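Local coordinates for protein Dr hemagglutinin structural subunit (Escherichia coli, PDB 1USQ) that mediates adherence of uropathogenic Escherichia coli to the upper urinary tract as a fimbrial adhesin that binds the Dr blood group antigen, at residues Asp47-Gly52 against Ile124-Gln129; Val93-Thr98 against Gly120-Tyr125. The protein carries 3 engineered substitutions. All blocks are in the same frame, centred on the assembly; numbering follows the deposited sequence.

In the fold
Contacts 1 and 2 lie on the two flanks of strand 119-126, which pairs antiparallel with strand 50-59 in contact 1 and with strand 90-97 in contact 2. Both are partly buried, and they share Ile124 and Tyr125; their centres are about 10 Å apart. Contact 1 runs out of the sheet into loops that are largely at the surface, and its bonding is irregular: a beta bulge at one end, a carboxylate on a loop amide at the other. Contact 2 stays regular from Asn94 to Pro97, with isoleucines on its inner face and a cation-pi stack on the outer one. Chloramphenicol touches both, its dichloromethyl group lying next to Tyr125.

Contact 1 (Asp47-Gly52 against Ile124-Gln129); sequences DAAPIG and IYVDGQ. With CLM (chloramphenicol), chain K.
Opposite Ile124, strand 50-59 fits in two residues, Ile51 and Gly52, which makes a classic beta bulge where it pairs with strand 119-126 in this Dr-family adhesin. The evidence is a register shift of one between the Pro50-Tyr125 and Gly52-Ile124 pairs, and a carbonyl shared by two amides: Ile124 O takes a nearly straight bond from Ile51 N (2.7 Å, 168° at the hydrogen) and a weak one from Gly52 N at 3.5 Å. Gly52 O in turn accepts from Ile124 N. Ahead of the bulge, Ala49 O receives Val126 N at 2.8 Å and is also approached by Tyr125 CA at 3.3 Å in a CA-H...O contact. Ala48 N then donates to Val126 O, the most bent of the backbone bonds here. Pro50 has no amide hydrogen to offer; its carbonyl is taken by Lys40 NZ.

On the buried side Ile51 CD1 lies 4.0 Å from Val126 CG2, the two side chains crossing at about a right angle. On the other face Ala48 O meets the Tyr125 ring at its edge, near CD1, while chlorine CL1 of chloramphenicol sits over one ring face, toward the rim. Beyond the strands, Asp47 reaches the loop with CG anti to its own backbone N (chi1 -168°), and its OD1 receives Gly128 N at 2.7 Å from above the carboxylate plane, 39° out of it.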
ATOM      1  N   ASP A  47      13.851  26.798   0.027  1.00 10.60           N
ATOM      2  CA  ASP A  47      15.020  26.263  -0.656  1.00 10.25           C
ATOM      3  C   ASP A  47      15.862  25.412   0.274  1.00 14.13           C
ATOM      4  O   ASP A  47      16.130  25.812   1.394  1.00 11.84           O
ATOM      5  CB  ASP A  47      15.862  27.387  -1.268  1.00 11.14           C
ATOM      6  CG  ASP A  47      16.917  26.859  -2.214  1.00 17.13           C
ATOM      7  OD1 ASP A  47      16.681  25.793  -2.837  1.00 14.28           O
ATOM      8  OD2 ASP A  47      18.009  27.456  -2.263  1.00 20.38           O
ATOM      9  N   ALA A  48      16.247  24.224  -0.202  1.00 12.96           N
ATOM     10  CA  ALA A  48      17.062  23.270   0.573  1.00 12.88           C
ATOM     11  C   ALA A  48      16.332  22.582   1.743  1.00 16.46           C
ATOM     12  O   ALA A  48      16.942  21.852   2.509  1.00 16.04           O
ATOM     13  CB  ALA A  48      18.359  23.911   1.051  1.00 14.17           C
ATOM     14  N   ALA A  49      15.030  22.814   1.885  1.00 11.58           N
ATOM     15  CA  ALA A  49      14.279  22.151   2.939  1.00 10.84           C
ATOM     16  C   ALA A  49      14.357  20.624   2.756  1.00 12.65           C
ATOM     17  O   ALA A  49      14.122  20.102   1.668  1.00  9.74           O
ATOM     18  CB  ALA A  49      12.816  22.618   2.935  1.00 11.86           C
ATOM     19  N   PRO A  50      14.704  19.918   3.819  1.00 12.43           N
ATOM     20  CA  PRO A  50      14.779  18.459   3.754  1.00 11.52           C
ATOM     21  C   PRO A  50      13.371  17.864   3.623  1.00 14.72           C
ATOM     22  O   PRO A  50      12.431  18.287   4.320  1.00 12.70           O
ATOM     23  CB  PRO A  50      15.386  18.074   5.112  1.00 13.60           C
ATOM     24  CG  PRO A  50      15.113  19.258   6.008  1.00 18.71           C
ATOM     25  CD  PRO A  50      15.209  20.444   5.103  1.00 13.83           C
ATOM     26  N   ILE A  51      13.208  16.931   2.689  1.00  8.70           N
ATOM     27  CA  ILE A  51      11.948  16.210   2.575  1.00  9.59           C
ATOM     28  C   ILE A  51      12.069  14.905   3.343  1.00 16.62           C
ATOM     29  O   ILE A  51      11.183  14.543   4.115  1.00 18.23           O
ATOM     30  CB  ILE A  51      11.524  15.964   1.107  1.00 12.37           C
ATOM     31  CG1 ILE A  51      11.122  17.291   0.460  1.00 12.86           C
ATOM     32  CG2 ILE A  51      10.327  15.007   1.050  1.00 13.59           C
ATOM     33  CD1 ILE A  51      11.007  17.236  -1.043  1.00 17.24           C
ATOM     34  N   GLY A  52      13.211  14.247   3.215  1.00 14.29           N
ATOM     35  CA  GLY A  52      13.453  13.033   3.999  1.00 13.56           C
ATOM     36  C   GLY A  52      14.613  12.236   3.441  1.00 15.75           C
ATOM     37  O   GLY A  52      15.039  12.456   2.319  1.00 13.65           O
ATOM     38  N   ILE A 124      16.792  13.930   0.233  1.00  8.53           N
ATOM     39  CA  ILE A 124      15.927  14.564  -0.752  1.00  8.70           C
ATOM     40  C   ILE A 124      15.590  15.936  -0.207  1.00 11.79           C
ATOM     41  O   ILE A 124      15.067  16.058   0.900  1.00 11.55           O
ATOM     42  CB  ILE A 124      14.611  13.782  -0.964  1.00 11.71           C
ATOM     43  CG1 ILE A 124      14.900  12.311  -1.324  1.00 13.09           C
ATOM     44  CG2 ILE A 124      13.790  14.434  -2.073  1.00 12.53           C
ATOM     45  CD1 ILE A 124      15.784  12.126  -2.586  1.00 11.70           C
ATOM     46  N   TYR A 125      15.935  16.968  -0.974  1.00  9.18           N
ATOM     47  CA  TYR A 125      15.768  18.356  -0.549  1.00  8.09           C
ATOM     48  C   TYR A 125      14.990  19.180  -1.575  1.00 13.26           C
ATOM     49  O   TYR A 125      15.216  19.057  -2.786  1.00 12.81           O
ATOM     50  CB  TYR A 125      17.145  19.008  -0.366  1.00  9.33           C
ATOM     51  CG  TYR A 125      18.060  18.257   0.578  1.00 10.39           C
ATOM     52  CD1 TYR A 125      18.092  18.561   1.932  1.00 12.23           C
ATOM     53  CD2 TYR A 125      18.900  17.245   0.104  1.00 11.75           C
ATOM     54  CE1 TYR A 125      18.922  17.848   2.805  1.00 13.11           C
ATOM     55  CE2 TYR A 125      19.714  16.521   0.960  1.00 11.67           C
ATOM     56  CZ  TYR A 125      19.735  16.841   2.305  1.00 16.40           C
ATOM     57  OH  TYR A 125      20.546  16.124   3.157  1.00 16.37           O
ATOM     58  N   VAL A 126      14.185  20.116  -1.089  1.00  9.68           N
ATOM     59  CA  VAL A 126      13.481  21.037  -1.987  1.00  9.95           C
ATOM     60  C   VAL A 126      14.514  21.859  -2.788  1.00 13.89           C
ATOM     61  O   VAL A 126      15.480  22.369  -2.219  1.00 14.26           O
ATOM     62  CB  VAL A 126      12.545  21.990  -1.203  1.00 13.09           C
ATOM     63  CG1 VAL A 126      12.022  23.124  -2.118  1.00 12.59           C
ATOM     64  CG2 VAL A 126      11.370  21.197  -0.583  1.00 13.37           C
ATOM     65  N   ASP A 127      14.340  21.914  -4.113  1.00 10.16           N
ATOM     66  CA  ASP A 127      15.269  22.652  -4.994  1.00 10.21           C
ATOM     67  C   ASP A 127      14.623  23.961  -5.453  1.00 14.20           C
ATOM     68  O   ASP A 127      13.821  23.973  -6.387  1.00 12.67           O
ATOM     69  CB  ASP A 127      15.639  21.797  -6.211  1.00 11.93           C
ATOM     70  CG  ASP A 127      16.586  22.518  -7.188  1.00 21.16           C
ATOM     71  OD1 ASP A 127      17.207  23.522  -6.806  1.00 20.77           O
ATOM     72  OD2 ASP A 127      16.734  22.048  -8.333  1.00 26.20           O
ATOM     73  N   GLY A 128      14.965  25.057  -4.779  1.00 11.95           N
ATOM     74  CA  GLY A 128      14.364  26.358  -5.071  1.00 11.66           C
ATOM     75  C   GLY A 128      13.072  26.475  -4.260  1.00 15.22           C
ATOM     76  O   GLY A 128      12.341  25.501  -4.120  1.00 13.89           O
ATOM     77  N   GLN A 129      12.814  27.645  -3.679  1.00 10.66           N
ATOM     78  CA  GLN A 129      11.599  27.826  -2.885  1.00  9.27           C
ATOM     79  C   GLN A 129      10.385  27.584  -3.776  1.00 12.88           C
ATOM     80  O   GLN A 129      10.308  28.085  -4.909  1.00 10.93           O
ATOM     81  CB  GLN A 129      11.539  29.229  -2.256  1.00  9.62           C
ATOM     82  CG  GLN A 129      11.106  30.347  -3.237  1.00  9.33           C
ATOM     83  CD  GLN A 129       9.597  30.452  -3.371  1.00 17.77           C
ATOM     84  OE1 GLN A 129       8.847  29.914  -2.556  1.00 12.24           O
ATOM     85  NE2 GLN A 129       9.144  31.135  -4.410  1.00 17.58           N
TER
HETATM   86  C1  CLM K1143      17.808  14.647   5.020  1.00 27.27           C
HETATM   87 CL1  CLM K1143      16.780  14.966   3.589  1.00 23.24          CL
HETATM   88 CL2  CLM K1143      18.752  13.156   4.780  1.00 24.98          CL
HETATM   89  C2  CLM K1143      16.842  14.522   6.267  1.00 28.28           C
HETATM   90  O2  CLM K1143      15.659  14.173   6.118  1.00 28.64           O
HETATM   91  N2  CLM K1143      17.345  14.949   7.364  1.00 30.68           N
HETATM   92  C3  CLM K1143      17.227  15.302   8.785  1.00 32.61           C
HETATM   93  C4  CLM K1143      17.117  16.827   8.952  1.00 36.20           C
HETATM   94  O4  CLM K1143      15.772  17.307   8.721  1.00 37.91           O
HETATM   95  C5  CLM K1143      18.374  14.672   9.598  1.00 30.65           C
HETATM   96  O5  CLM K1143      19.567  15.341   9.191  1.00 33.89           O
HETATM   97  C6  CLM K1143      18.434  13.177   9.365  1.00 26.27           C
HETATM   98  C7  CLM K1143      17.302  12.387   9.601  1.00 24.98           C
HETATM   99  C8  CLM K1143      17.369  10.988   9.400  1.00 24.76           C
HETATM  100  C9  CLM K1143      18.607  10.474   8.997  1.00 25.37           C
HETATM  101  N9  CLM K1143      18.710   8.988   8.803  1.00 28.69           N
HETATM  102  O9A CLM K1143      19.829   8.569   8.484  1.00 32.47           O
HETATM  103  O9B CLM K1143      17.722   8.308   8.957  1.00 28.95           O
HETATM  104  C10 CLM K1143      19.708  11.240   8.771  1.00 25.40           C
HETATM  105  C11 CLM K1143      19.632  12.611   8.944  1.00 24.37           C

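Contact 2 (Val93-Thr98 against Gly120-Tyr125); sequences VNIRPT and GIIGIY. With CLM (chloramphenicol), chain K.
Arg96 lays its guanidinium flat over the Tyr125 ring, with planes 13° apart and CZ 4.2 Å from the ring centroid, a cation-pi stack offset toward the rim. The arginine chain is extended through chi2 and bends at chi3 (85°), which turns the group onto the ring; NH2 comes to 3.5 Å from Tyr125 CZ. Chloramphenicol CL1 is over the opposite face, so the ring is sandwiched between cation and chlorine.

Beneath this, strands 90-97 and 119-126 pair antiparallel. Asn94 and Tyr125 exchange two backbone bonds, as do Arg96 and Gly123, and Thr98 N donates to Ile121 O. A water gives a hydrogen to Arg96 O and also contacts Tyr125 OH; a second one joins Thr98 OG1 to Ile121 N. On the inner face Ile95 CG1 lies 3.6 Å from Ile124 CD1, the two chains running alongside each other, and Phe110 of strand 109-112 packs on Ile95, Pro97 and Ile122. Past the strand end, Thr98 CG2 meets Ile121 CG2 at 3.5 Å, and both methyls are 4.0 Å from chloramphenicol CL2.

Guanidinium, chlorine and Asn94 O at the ring edge probably limit rotation of Tyr125, and the stacked positive charge would probably polarise its pi cloud.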
ATOM      1  N   VAL A  93      13.279  18.721  -6.693  1.00  7.13           N
ATOM      2  CA  VAL A  93      14.161  18.387  -5.581  1.00  7.97           C
ATOM      3  C   VAL A  93      15.588  18.166  -6.037  1.00 12.20           C
ATOM      4  O   VAL A  93      15.854  17.938  -7.229  1.00 10.48           O
ATOM      5  CB  VAL A  93      13.697  17.102  -4.828  1.00 11.09           C
ATOM      6  CG1 VAL A  93      12.345  17.328  -4.204  1.00 11.27           C
ATOM      7  CG2 VAL A  93      13.653  15.885  -5.786  1.00 10.92           C
ATOM      8  N   ASN A  94      16.495  18.235  -5.067  1.00  9.34           N
ATOM      9  CA  ASN A  94      17.879  17.868  -5.249  1.00  9.67           C
ATOM     10  C   ASN A  94      18.069  16.574  -4.464  1.00 13.96           C
ATOM     11  O   ASN A  94      17.467  16.379  -3.404  1.00 12.00           O
ATOM     12  CB  ASN A  94      18.802  18.946  -4.691  1.00 12.00           C
ATOM     13  CG  ASN A  94      19.067  20.061  -5.684  1.00 33.37           C
ATOM     14  OD1 ASN A  94      19.386  19.814  -6.844  1.00 28.11           O
ATOM     15  ND2 ASN A  94      18.950  21.299  -5.226  1.00 27.16           N
ATOM     16  N   ILE A  95      18.874  15.683  -5.025  1.00 12.20           N
ATOM     17  CA  ILE A  95      19.181  14.388  -4.431  1.00 12.77           C
ATOM     18  C   ILE A  95      20.690  14.371  -4.152  1.00 15.79           C
ATOM     19  O   ILE A  95      21.504  14.653  -5.042  1.00 13.20           O
ATOM     20  CB  ILE A  95      18.839  13.260  -5.435  1.00 16.53           C
ATOM     21  CG1 ILE A  95      17.329  13.235  -5.696  1.00 17.60           C
ATOM     22  CG2 ILE A  95      19.343  11.927  -4.937  1.00 18.13           C
ATOM     23  CD1 ILE A  95      16.912  12.336  -6.837  1.00 26.88           C
ATOM     24  N   ARG A  96      21.057  14.127  -2.902  1.00 13.28           N
ATOM     25  CA  ARG A  96      22.457  14.233  -2.500  1.00 13.32           C
ATOM     26  C   ARG A  96      22.792  13.276  -1.346  1.00 16.51           C
ATOM     27  O   ARG A  96      22.114  13.287  -0.316  1.00 14.46           O
ATOM     28  CB  ARG A  96      22.733  15.692  -2.063  1.00 17.42           C
ATOM     29  CG  ARG A  96      24.135  15.943  -1.521  1.00 35.27           C
ATOM     30  CD  ARG A  96      24.367  17.422  -1.229  1.00 52.64           C
ATOM     31  NE  ARG A  96      23.890  17.797   0.098  1.00 71.99           N
ATOM     32  CZ  ARG A  96      22.858  18.606   0.320  1.00 90.98           C
ATOM     33  NH1 ARG A  96      22.197  19.138  -0.704  1.00 79.56           N
ATOM     34  NH2 ARG A  96      22.488  18.889   1.565  1.00 78.47           N
ATOM     35  N   PRO A  97      23.853  12.472  -1.505  1.00 13.92           N
ATOM     36  CA  PRO A  97      24.269  11.572  -0.430  1.00 12.18           C
ATOM     37  C   PRO A  97      24.756  12.428   0.730  1.00 13.41           C
ATOM     38  O   PRO A  97      25.271  13.533   0.526  1.00 12.71           O
ATOM     39  CB  PRO A  97      25.435  10.798  -1.060  1.00 14.32           C
ATOM     40  CG  PRO A  97      26.024  11.773  -2.036  1.00 19.45           C
ATOM     41  CD  PRO A  97      24.799  12.434  -2.640  1.00 15.34           C
ATOM     42  N   THR A  98      24.479  11.990   1.948  1.00 10.20           N
ATOM     43  CA  THR A  98      24.858  12.771   3.123  1.00  9.30           C
ATOM     44  C   THR A  98      26.371  12.750   3.339  1.00 13.33           C
ATOM     45  O   THR A  98      26.922  13.606   4.046  1.00 13.75           O
ATOM     46  CB  THR A  98      24.152  12.261   4.401  1.00 13.51           C
ATOM     47  OG1 THR A  98      24.501  10.887   4.628  1.00 13.29           O
ATOM     48  CG2 THR A  98      22.628  12.397   4.267  1.00 12.23           C
ATOM     49  N   GLY A 120      24.626   3.959   2.354  1.00  7.07           N
ATOM     50  CA  GLY A 120      24.592   5.329   2.828  1.00  7.00           C
ATOM     51  C   GLY A 120      23.196   5.889   2.771  1.00 12.02           C
ATOM     52  O   GLY A 120      22.244   5.177   2.476  1.00 10.34           O
ATOM     53  N   ILE A 121      23.087   7.174   3.093  1.00  9.59           N
ATOM     54  CA  ILE A 121      21.824   7.874   3.095  1.00  9.23           C
ATOM     55  C   ILE A 121      21.834   8.867   1.947  1.00 13.36           C
ATOM     56  O   ILE A 121      22.802   9.604   1.769  1.00 12.59           O
ATOM     57  CB  ILE A 121      21.659   8.698   4.392  1.00 11.77           C
ATOM     58  CG1 ILE A 121      21.609   7.774   5.621  1.00 12.67           C
ATOM     59  CG2 ILE A 121      20.430   9.610   4.299  1.00 10.51           C
ATOM     60  CD1 ILE A 121      20.513   6.713   5.550  1.00 19.91           C
ATOM     61  N   ILE A 122      20.756   8.882   1.173  1.00 10.59           N
ATOM     62  CA  ILE A 122      20.584   9.866   0.111  1.00  9.94           C
ATOM     63  C   ILE A 122      19.513  10.826   0.601  1.00 12.08           C
ATOM     64  O   ILE A 122      18.410  10.412   0.930  1.00 12.13           O
ATOM     65  CB  ILE A 122      20.095   9.200  -1.191  1.00 13.15           C
ATOM     66  CG1 ILE A 122      21.158   8.225  -1.728  1.00 13.50           C
ATOM     67  CG2 ILE A 122      19.744  10.273  -2.252  1.00 13.69           C
ATOM     68  CD1 ILE A 122      22.293   8.906  -2.505  1.00 13.95           C
ATOM     69  N   GLY A 123      19.844  12.102   0.702  1.00  7.33           N
ATOM     70  CA  GLY A 123      18.862  13.071   1.144  1.00  7.42           C
ATOM     71  C   GLY A 123      18.062  13.658  -0.020  1.00 10.39           C
ATOM     72  O   GLY A 123      18.584  13.860  -1.111  1.00  8.39           O
ATOM     73  N   ILE A 124      16.792  13.930   0.233  1.00  8.53           N
ATOM     74  CA  ILE A 124      15.927  14.564  -0.752  1.00  8.70           C
ATOM     75  C   ILE A 124      15.590  15.936  -0.207  1.00 11.79           C
ATOM     76  O   ILE A 124      15.067  16.058   0.900  1.00 11.55           O
ATOM     77  CB  ILE A 124      14.611  13.782  -0.964  1.00 11.71           C
ATOM     78  CG1 ILE A 124      14.900  12.311  -1.324  1.00 13.09           C
ATOM     79  CG2 ILE A 124      13.790  14.434  -2.073  1.00 12.53           C
ATOM     80  CD1 ILE A 124      15.784  12.126  -2.586  1.00 11.70           C
ATOM     81  N   TYR A 125      15.935  16.968  -0.974  1.00  9.18           N
ATOM     82  CA  TYR A 125      15.768  18.356  -0.549  1.00  8.09           C
ATOM     83  C   TYR A 125      14.990  19.180  -1.575  1.00 13.26           C
ATOM     84  O   TYR A 125      15.216  19.057  -2.786  1.00 12.81           O
ATOM     85  CB  TYR A 125      17.145  19.008  -0.366  1.00  9.33           C
ATOM     86  CG  TYR A 125      18.060  18.257   0.578  1.00 10.39           C
ATOM     87  CD1 TYR A 125      18.092  18.561   1.932  1.00 12.23           C
ATOM     88  CD2 TYR A 125      18.900  17.245   0.104  1.00 11.75           C
ATOM     89  CE1 TYR A 125      18.922  17.848   2.805  1.00 13.11           C
ATOM     90  CE2 TYR A 125      19.714  16.521   0.960  1.00 11.67           C
ATOM     91  CZ  TYR A 125      19.735  16.841   2.305  1.00 16.40           C
ATOM     92  OH  TYR A 125      20.546  16.124   3.157  1.00 16.37           O
TER
HETATM   93  C1  CLM K1143      17.808  14.647   5.020  1.00 27.27           C
HETATM   94 CL1  CLM K1143      16.780  14.966   3.589  1.00 23.24          CL
HETATM   95 CL2  CLM K1143      18.752  13.156   4.780  1.00 24.98          CL
HETATM   96  C2  CLM K1143      16.842  14.522   6.267  1.00 28.28           C
HETATM   97  O2  CLM K1143      15.659  14.173   6.118  1.00 28.64           O
HETATM   98  N2  CLM K1143      17.345  14.949   7.364  1.00 30.68           N
HETATM   99  C3  CLM K1143      17.227  15.302   8.785  1.00 32.61           C
HETATM  100  C4  CLM K1143      17.117  16.827   8.952  1.00 36.20           C
HETATM  101  O4  CLM K1143      15.772  17.307   8.721  1.00 37.91           O
HETATM  102  C5  CLM K1143      18.374  14.672   9.598  1.00 30.65           C
HETATM  103  O5  CLM K1143      19.567  15.341   9.191  1.00 33.89           O
HETATM  104  C6  CLM K1143      18.434  13.177   9.365  1.00 26.27           C
HETATM  105  C7  CLM K1143      17.302  12.387   9.601  1.00 24.98           C
HETATM  106  C8  CLM K1143      17.369  10.988   9.400  1.00 24.76           C
HETATM  107  C9  CLM K1143      18.607  10.474   8.997  1.00 25.37           C
HETATM  108  N9  CLM K1143      18.710   8.988   8.803  1.00 28.69           N
HETATM  109  O9A CLM K1143      19.829   8.569   8.484  1.00 32.47           O
HETATM  110  O9B CLM K1143      17.722   8.308   8.957  1.00 28.95           O
HETATM  111  C10 CLM K1143      19.708  11.240   8.771  1.00 25.40           C
HETATM  112  C11 CLM K1143      19.632  12.611   8.944  1.00 24.37           C
HETATM  113  O   HOH W   1      22.470  15.007   1.983  1.00 19.64           O
HETATM  114  O   HOH W   2      25.722   8.753   3.183  1.00 16.26           O